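Local coordinates for HP1028 (PDB 4INN), which probably binds and carries small ligands in the pocket of its lipocalin beta-barrel, at residues E158-N162 with L163-R167. The protein carries 1 engineered substitution. Sequence-based numbering, arbitrary orientation.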
loop_
_atom_site.group_PDB
_atom_site.type_symbol
_atom_site.label_atom_id
_atom_site.label_comp_id
_atom_site.label_asym_id
_atom_site.label_seq_id
_atom_site.Cartn_x
_atom_site.Cartn_y
_atom_site.Cartn_z
ATOM N N GLU A 158 2.856 18.054 7.249
ATOM C CA GLU A 158 2.566 18.464 8.615
ATOM C C GLU A 158 1.913 17.331 9.412
ATOM O O GLU A 158 2.190 17.155 10.575
ATOM C CB GLU A 158 1.676 19.732 8.614
ATOM C CG GLU A 158 1.208 20.224 9.993
ATOM C CD GLU A 158 2.350 20.632 10.938
ATOM O OE1 GLU A 158 3.551 20.496 10.588
ATOM O OE2 GLU A 158 2.039 21.092 12.058
ATOM N N GLU A 159 1.033 16.564 8.787
ATOM C CA GLU A 159 0.358 15.492 9.518
ATOM C C GLU A 159 1.346 14.386 9.742
ATOM O O GLU A 159 1.404 13.843 10.827
ATOM C CB GLU A 159 -0.833 14.963 8.745
ATOM C CG GLU A 159 -1.873 16.023 8.462
ATOM C CD GLU A 159 -2.786 15.624 7.339
ATOM O OE1 GLU A 159 -2.413 15.807 6.154
ATOM O OE2 GLU A 159 -3.877 15.122 7.656
ATOM N N ILE A 160 2.137 14.069 8.720
ATOM C CA ILE A 160 3.109 13.002 8.839
ATOM C C ILE A 160 4.026 13.281 10.025
ATOM O O ILE A 160 4.376 12.370 10.780
ATOM C CB ILE A 160 3.995 12.852 7.592
ATOM C CG1 ILE A 160 3.189 12.403 6.361
ATOM C CG2 ILE A 160 5.069 11.810 7.868
ATOM C CD1 ILE A 160 3.887 12.602 5.008
ATOM N N LYS A 161 4.425 14.551 10.145
ATOM C CA LYS A 161 5.318 15.032 11.186
ATOM C C LYS A 161 4.699 14.860 12.587
ATOM O O LYS A 161 5.336 14.355 13.511
ATOM C CB LYS A 161 5.647 16.495 10.891
ATOM C CG LYS A 161 6.510 17.185 11.937
ATOM C CD LYS A 161 7.073 18.525 11.443
ATOM C CE LYS A 161 8.555 18.679 11.803
ATOM N NZ LYS A 161 9.071 20.047 11.502
ATOM N N ASN A 162 3.437 15.251 12.712
ATOM C CA ASN A 162 2.718 15.226 13.979
ATOM C C ASN A 162 2.302 13.833 14.439
ATOM O O ASN A 162 2.055 13.620 15.614
ATOM C CB ASN A 162 1.480 16.143 13.871
ATOM C CG ASN A 162 1.861 17.628 13.802
ATOM O OD1 ASN A 162 2.858 18.074 14.412
ATOM N ND2 ASN A 162 1.070 18.398 13.075
ATOM N N LEU A 163 2.188 12.891 13.516
ATOM C CA LEU A 163 1.833 11.518 13.862
ATOM C C LEU A 163 3.113 10.764 14.233
ATOM O O LEU A 163 3.066 9.618 14.682
ATOM C CB LEU A 163 1.113 10.852 12.678
ATOM C CG LEU A 163 -0.440 10.848 12.546
ATOM C CD1 LEU A 163 -1.212 11.591 13.643
ATOM C CD2 LEU A 163 -0.879 11.325 11.157
ATOM N N LYS A 164 4.255 11.427 14.040
ATOM C CA LYS A 164 5.583 10.867 14.288
ATOM C C LYS A 164 5.839 9.602 13.457
ATOM O O LYS A 164 6.548 8.678 13.874
ATOM C CB LYS A 164 5.795 10.639 15.787
ATOM C CG LYS A 164 5.969 11.938 16.574
ATOM C CD LYS A 164 5.209 11.923 17.894
ATOM C CE LYS A 164 5.157 13.320 18.525
ATOM N NZ LYS A 164 4.701 14.465 17.659
ATOM N N LEU A 165 5.284 9.578 12.250
ATOM C CA LEU A 165 5.360 8.391 11.424
ATOM C C LEU A 165 6.796 8.179 11.048
ATOM O O LEU A 165 7.498 9.130 10.683
ATOM C CB LEU A 165 4.505 8.528 10.158
ATOM C CG LEU A 165 2.997 8.743 10.394
ATOM C CD1 LEU A 165 2.266 8.741 9.053
ATOM C CD2 LEU A 165 2.437 7.705 11.367
ATOM N N LYS A 166 7.220 6.921 11.166
ATOM C CA LYS A 166 8.522 6.478 10.724
ATOM C C LYS A 166 8.572 6.167 9.222
ATOM O O LYS A 166 7.851 5.295 8.724
ATOM C CB LYS A 166 8.880 5.220 11.466
ATOM C CG LYS A 166 10.326 4.811 11.274
ATOM C CD LYS A 166 10.462 3.332 11.096
ATOM C CE LYS A 166 11.398 2.745 12.099
ATOM N NZ LYS A 166 12.645 2.289 11.482
ATOM N N ARG A 167 9.438 6.883 8.517
ATOM C CA ARG A 167 9.756 6.605 7.122
ATOM C C ARG A 167 10.979 5.666 7.082
ATOM O O ARG A 167 12.085 6.035 7.453
ATOM C CB ARG A 167 9.992 7.909 6.337
ATOM C CG ARG A 167 8.717 8.708 6.015
ATOM C CD ARG A 167 8.601 9.031 4.529
ATOM N NE ARG A 167 9.482 10.138 4.166
ATOM C CZ ARG A 167 10.078 10.308 2.974
ATOM N NH1 ARG A 167 9.897 9.434 1.987
ATOM N NH2 ARG A 167 10.874 11.370 2.772
HETATM O O HOH W 1 7.192 11.926 10.980
#
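Lys164 N lies over one face of the Lys161 carbonyl, about 65° out of its plane, and donates to Lys161 O at 3.2 Å. Leu165 N donates to Ile160 O at 3.3 Å. Leu163 N donates to Glu159 O at 3.0 Å. Within the helix, one turn apart (i to i+4), the Asn162 amide gives ND2 to Glu158 OE2 at 3.0 Å. That nitrogen stands above the carboxylate plane, 71° out of it.

Ile160 O is gripped twice, because a water also donates to it. The same water donates to Leu165 O and so ties the helix end to the exiting chain. Beside these bonds, Ile160 CG2 rests on Leu165 CB at 4.0 Å, and the two side chains cross at about a right angle. With chi1 at -66°, Ile160 CG1 lies beside the backbone N and CG2 is anti to it, which carries CG2 to Leu165. Leu163 CD2 lies near Glu159 O, but this placement is uncertain. The Lys164 chain curls back, bringing NZ to Asn162 O in a weak bond of 3.4 Å.

Ile160 and Leu165 both also pack on Ile39 of strand 38-41 and on Leu155. Leu163 and Leu165 touch Phe52 of strand 51-58. Arg167 forms a salt bridge with Glu54.

Leu163 N to Glu159 O is the ordinary last helix bond. Leu165 N to Ile160 O (6→1) and Lys164 N to Lys161 O (5→2), with positive phi at Lys164, make a Schellman motif. The Ile160-Leu165 contact is its usual apolar companion. The motif ends the short helix that follows the last strand of the lipocalin barrel.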